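Local coordinates for COG1633: Uncharacterized conserved protein (Magnetospirillum magnetotacticum, PDB 2OH3) that is of unknown function but binds zinc in a ferritin-like four-helix bundle of the rubrerythrin family, at residues L6-E17 / I57-P67. Residues are numbered along the deposited sequence; the frame is centred on the assembly and turned at random. Where two conformers were deposited one is given.
Sequences LAEFLAHAIALE and IKQRSRALELP. With IMD (imidazole), chain C.
Glu17 meets Ile57 through its aliphatic part, CG lying 3.9 Å from CD1 of the isoleucine, while its carboxylate oxygens have other partners. A bend at chi2 (-58°) turns that carboxylate off the line of the chain, and OE1 accepts from N3 of an imidazole, probably left from crystallisation, at 2.7 Å and a nearly straight 170°. OE2 is hydrogen-bonded to His53 ND1. In the other flat group, the His12 ring, ND1 donates edge-on to Glu8 O at 3.0 Å with the oxygen in the ring plane; His12 N reaches the same oxygen from the opposite face of the carbonyl, and Tyr111 stacks on the ring.

The contact itself is apolar, made by carbon-to-carbon approaches. Ile57 is a knob in a hole made by Leu10, Ala13, Ile14 and Glu17: its CD1 stands 3.7 Å from Ala13 CB, and its CG2 presses Ile14 CG1 at 3.3 Å, closer than usual for two carbons, as these side chains slide past each other in opposite directions. The side chains of Ile14 and Leu66 cross at about a right angle, with Ile14 CD1 3.5 Å from Leu66 CD1. Leu10 CD1 reaches Leu64 CD1, and Pro67 CD rests on Ala11 CB. With Glu17 replaced by alanine, His53 ND1 would probably lose its carboxylate acceptor and a gap would be likely to open beside Ile57 CD1.

The segments 6-17 of helix 6-33 and 57-61 of helix 37-61 run roughly antiparallel (151°), with axes 9.7 Å apart at closest approach, and the chain after the second folds back so that Leu64, Leu66 and Pro67 extend the packing over the start of the first. Helices 94-118 and 122-148 complete the four-helix bundle, both touching Phe9, and the side chain of Glu17 is about 6 Å from the zinc ion held by Glu105, Glu135 and His138.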
loop_
_atom_site.group_PDB
_atom_site.type_symbol
_atom_site.label_atom_id
_atom_site.label_comp_id
_atom_site.label_asym_id
_atom_site.label_seq_id
_atom_site.Cartn_x
_atom_site.Cartn_y
_atom_site.Cartn_z
ATOM N N LEU A 6 -24.741 -2.118 1.336
ATOM C CA LEU A 6 -24.220 -2.806 2.499
ATOM C C LEU A 6 -23.075 -3.765 2.138
ATOM O O LEU A 6 -22.143 -3.917 2.906
ATOM C CB LEU A 6 -25.336 -3.566 3.238
ATOM C CG LEU A 6 -24.918 -4.231 4.565
ATOM C CD1 LEU A 6 -24.405 -3.242 5.603
ATOM C CD2 LEU A 6 -26.124 -5.021 5.131
ATOM N N ALA A 7 -23.156 -4.425 0.989
ATOM C CA ALA A 7 -22.055 -5.316 0.528
ATOM C C ALA A 7 -20.767 -4.548 0.335
ATOM O O ALA A 7 -19.686 -4.986 0.768
ATOM C CB ALA A 7 -22.416 -6.007 -0.769
ATOM N N GLU A 8 -20.908 -3.406 -0.337
ATOM C CA GLU A 8 -19.809 -2.495 -0.568
ATOM C C GLU A 8 -19.256 -1.960 0.736
ATOM O O GLU A 8 -18.040 -1.925 0.898
ATOM C CB GLU A 8 -20.238 -1.333 -1.466
ATOM C CG GLU A 8 -20.460 -1.746 -2.894
ATOM C CD GLU A 8 -21.063 -0.635 -3.737
ATOM O OE1 GLU A 8 -21.826 0.206 -3.219
ATOM O OE2 GLU A 8 -20.754 -0.606 -4.938
ATOM N N PHE A 9 -20.137 -1.567 1.657
ATOM C CA PHE A 9 -19.701 -1.065 2.969
ATOM C C PHE A 9 -18.922 -2.127 3.765
ATOM O O PHE A 9 -17.825 -1.858 4.267
ATOM C CB PHE A 9 -20.880 -0.542 3.775
ATOM C CG PHE A 9 -20.504 -0.003 5.146
ATOM C CD1 PHE A 9 -20.054 1.289 5.299
ATOM C CD2 PHE A 9 -20.604 -0.804 6.276
ATOM C CE1 PHE A 9 -19.720 1.775 6.536
ATOM C CE2 PHE A 9 -20.244 -0.326 7.508
ATOM C CZ PHE A 9 -19.828 0.949 7.647
ATOM N N LEU A 10 -19.475 -3.337 3.850
ATOM C CA LEU A 10 -18.820 -4.411 4.570
ATOM C C LEU A 10 -17.471 -4.779 3.922
ATOM O O LEU A 10 -16.516 -5.051 4.636
ATOM C CB LEU A 10 -19.735 -5.617 4.679
ATOM C CG LEU A 10 -20.999 -5.346 5.532
ATOM C CD1 LEU A 10 -21.853 -6.594 5.543
ATOM C CD2 LEU A 10 -20.640 -4.884 6.959
ATOM N N ALA A 11 -17.377 -4.728 2.601
ATOM C CA ALA A 11 -16.103 -4.952 1.899
ATOM C C ALA A 11 -15.091 -3.909 2.280
ATOM O O ALA A 11 -13.912 -4.229 2.514
ATOM C CB ALA A 11 -16.297 -4.991 0.367
ATOM N N HIS A 12 -15.533 -2.658 2.365
ATOM C CA HIS A 12 -14.654 -1.593 2.805
ATOM C C HIS A 12 -14.202 -1.824 4.248
ATOM O O HIS A 12 -13.013 -1.834 4.575
ATOM C CB HIS A 12 -15.323 -0.230 2.673
ATOM C CG HIS A 12 -15.124 0.416 1.343
ATOM N ND1 HIS A 12 -15.904 0.118 0.237
ATOM C CD2 HIS A 12 -14.256 1.378 0.940
ATOM C CE1 HIS A 12 -15.515 0.855 -0.788
ATOM N NE2 HIS A 12 -14.516 1.622 -0.390
ATOM N N ALA A 13 -15.150 -2.050 5.126
ATOM C CA ALA A 13 -14.828 -2.266 6.513
ATOM C C ALA A 13 -13.849 -3.418 6.744
ATOM O O ALA A 13 -12.907 -3.273 7.529
ATOM C CB ALA A 13 -16.119 -2.450 7.318
ATOM N N ILE A 14 -14.040 -4.561 6.080
ATOM C CA ILE A 14 -13.136 -5.688 6.238
ATOM C C ILE A 14 -11.732 -5.319 5.755
ATOM O O ILE A 14 -10.719 -5.676 6.354
ATOM C CB ILE A 14 -13.603 -6.923 5.445
ATOM C CG1 ILE A 14 -14.834 -7.504 6.093
ATOM C CG2 ILE A 14 -12.544 -8.002 5.454
ATOM C CD1 ILE A 14 -15.479 -8.622 5.277
ATOM N N ALA A 15 -11.680 -4.651 4.629
ATOM C CA ALA A 15 -10.406 -4.338 4.029
ATOM C C ALA A 15 -9.670 -3.355 4.901
ATOM O O ALA A 15 -8.456 -3.476 5.065
ATOM C CB ALA A 15 -10.594 -3.826 2.616
ATOM N N LEU A 16 -10.390 -2.385 5.447
ATOM C CA LEU A 16 -9.798 -1.366 6.325
ATOM C C LEU A 16 -9.197 -1.998 7.558
ATOM O O LEU A 16 -8.129 -1.593 7.997
ATOM C CB LEU A 16 -10.806 -0.280 6.748
ATOM C CG LEU A 16 -11.187 0.754 5.662
ATOM C CD1 LEU A 16 -12.418 1.614 6.038
ATOM C CD2 LEU A 16 -10.006 1.669 5.266
ATOM N N GLU A 17 -9.879 -3.005 8.101
ATOM C CA GLU A 17 -9.432 -3.738 9.282
ATOM C C GLU A 17 -8.307 -4.727 9.025
ATOM O O GLU A 17 -7.382 -4.818 9.817
ATOM C CB GLU A 17 -10.617 -4.490 9.917
ATOM C CG GLU A 17 -11.613 -3.544 10.601
ATOM C CD GLU A 17 -10.932 -2.704 11.704
ATOM O OE1 GLU A 17 -9.779 -3.066 12.056
ATOM O OE2 GLU A 17 -11.500 -1.687 12.184
ATOM N N ILE A 57 -17.084 -8.012 11.543
ATOM C CA ILE A 57 -17.460 -7.628 10.192
ATOM C C ILE A 57 -17.522 -8.861 9.287
ATOM O O ILE A 57 -18.413 -8.968 8.450
ATOM C CB ILE A 57 -16.519 -6.528 9.634
ATOM C CG1 ILE A 57 -16.602 -5.304 10.517
ATOM C CG2 ILE A 57 -16.917 -6.134 8.229
ATOM C CD1 ILE A 57 -15.422 -4.400 10.393
ATOM N N LYS A 58 -16.609 -9.809 9.486
ATOM C CA LYS A 58 -16.598 -11.049 8.708
ATOM C C LYS A 58 -17.852 -11.904 8.941
ATOM O O LYS A 58 -18.386 -12.510 7.994
ATOM C CB LYS A 58 -15.341 -11.858 9.007
ATOM C CG LYS A 58 -14.109 -11.262 8.286
ATOM C CD LYS A 58 -12.766 -11.833 8.802
ATOM C CE LYS A 58 -11.560 -11.113 8.163
ATOM N NZ LYS A 58 -10.279 -11.754 8.590
ATOM N N GLN A 59 -18.312 -11.952 10.193
ATOM C CA GLN A 59 -19.556 -12.641 10.505
ATOM C C GLN A 59 -20.715 -11.974 9.750
ATOM O O GLN A 59 -21.491 -12.649 9.106
ATOM C CB GLN A 59 -19.794 -12.722 12.017
ATOM C CG GLN A 59 -19.184 -13.983 12.648
ATOM C CD GLN A 59 -20.015 -15.240 12.405
ATOM O OE1 GLN A 59 -19.552 -16.196 11.770
ATOM N NE2 GLN A 59 -21.252 -15.246 12.904
ATOM N N ARG A 60 -20.792 -10.653 9.772
ATOM C CA ARG A 60 -21.842 -9.944 9.017
ATOM C C ARG A 60 -21.829 -10.259 7.503
ATOM O O ARG A 60 -22.884 -10.434 6.847
ATOM C CB ARG A 60 -21.700 -8.420 9.217
ATOM C CG ARG A 60 -21.869 -7.964 10.631
ATOM C CD ARG A 60 -21.805 -6.425 10.721
ATOM N NE ARG A 60 -21.885 -6.015 12.125
ATOM C CZ ARG A 60 -22.995 -5.983 12.844
ATOM N NH1 ARG A 60 -24.170 -6.297 12.304
ATOM N NH2 ARG A 60 -22.944 -5.626 14.116
ATOM N N SER A 61 -20.619 -10.382 6.965
ATOM C CA SER A 61 -20.431 -10.413 5.526
ATOM C C SER A 61 -20.683 -11.772 4.925
ATOM O O SER A 61 -20.773 -11.875 3.701
ATOM C CB SER A 61 -19.028 -9.945 5.159
ATOM O OG SER A 61 -18.084 -10.847 5.683
ATOM N N ARG A 62 -20.825 -12.799 5.766
ATOM C CA ARG A 62 -21.172 -14.126 5.283
ATOM C C ARG A 62 -22.506 -14.120 4.540
ATOM O O ARG A 62 -22.769 -14.969 3.727
ATOM C CB ARG A 62 -21.303 -15.104 6.440
ATOM C CG ARG A 62 -20.044 -15.439 7.172
ATOM C CD ARG A 62 -20.366 -16.174 8.496
ATOM N NE ARG A 62 -21.107 -17.420 8.297
ATOM N N ALA A 63 -23.374 -13.170 4.858
ATOM C CA ALA A 63 -24.687 -13.091 4.207
ATOM C C ALA A 63 -24.598 -12.559 2.790
ATOM O O ALA A 63 -25.568 -12.630 2.055
ATOM C CB ALA A 63 -25.598 -12.199 5.004
ATOM N N LEU A 64 -23.455 -11.996 2.405
ATOM C CA LEU A 64 -23.401 -11.267 1.160
ATOM C C LEU A 64 -22.227 -11.627 0.254
ATOM O O LEU A 64 -21.161 -11.993 0.712
ATOM C CB LEU A 64 -23.389 -9.780 1.468
ATOM C CG LEU A 64 -24.581 -9.226 2.271
ATOM C CD1 LEU A 64 -24.364 -7.750 2.613
ATOM C CD2 LEU A 64 -25.884 -9.376 1.534
ATOM N N GLU A 65 -22.447 -11.495 -1.047
ATOM C CA GLU A 65 -21.366 -11.564 -2.008
ATOM C C GLU A 65 -20.674 -10.207 -1.982
ATOM O O GLU A 65 -21.295 -9.185 -2.309
ATOM C CB GLU A 65 -21.916 -11.856 -3.393
ATOM C CG GLU A 65 -20.888 -12.418 -4.325
ATOM C CD GLU A 65 -21.304 -12.298 -5.770
ATOM O OE1 GLU A 65 -22.524 -12.377 -6.066
ATOM O OE2 GLU A 65 -20.389 -12.112 -6.603
ATOM N N LEU A 66 -19.409 -10.180 -1.571
ATOM C CA LEU A 66 -18.711 -8.901 -1.422
ATOM C C LEU A 66 -17.952 -8.545 -2.698
ATOM O O LEU A 66 -17.411 -9.432 -3.346
ATOM C CB LEU A 66 -17.744 -8.958 -0.243
ATOM C CG LEU A 66 -18.275 -9.138 1.183
ATOM C CD1 LEU A 66 -17.150 -8.937 2.189
ATOM C CD2 LEU A 66 -19.428 -8.209 1.533
ATOM N N PRO A 67 -17.908 -7.245 -3.071
ATOM C CA PRO A 67 -17.068 -6.883 -4.202
ATOM C C PRO A 67 -15.613 -6.869 -3.789
ATOM O O PRO A 67 -15.288 -6.579 -2.633
ATOM C CB PRO A 67 -17.565 -5.476 -4.585
ATOM C CG PRO A 67 -18.137 -4.904 -3.336
ATOM C CD PRO A 67 -18.608 -6.078 -2.493
HETATM N N1 IMD C . -8.385 1.010 14.364
HETATM C C2 IMD C . -9.273 0.327 13.640
HETATM N N3 IMD C . -8.796 -0.968 13.528
HETATM C C4 IMD C . -7.636 -1.061 14.173
HETATM C C5 IMD C . -7.377 0.171 14.708
#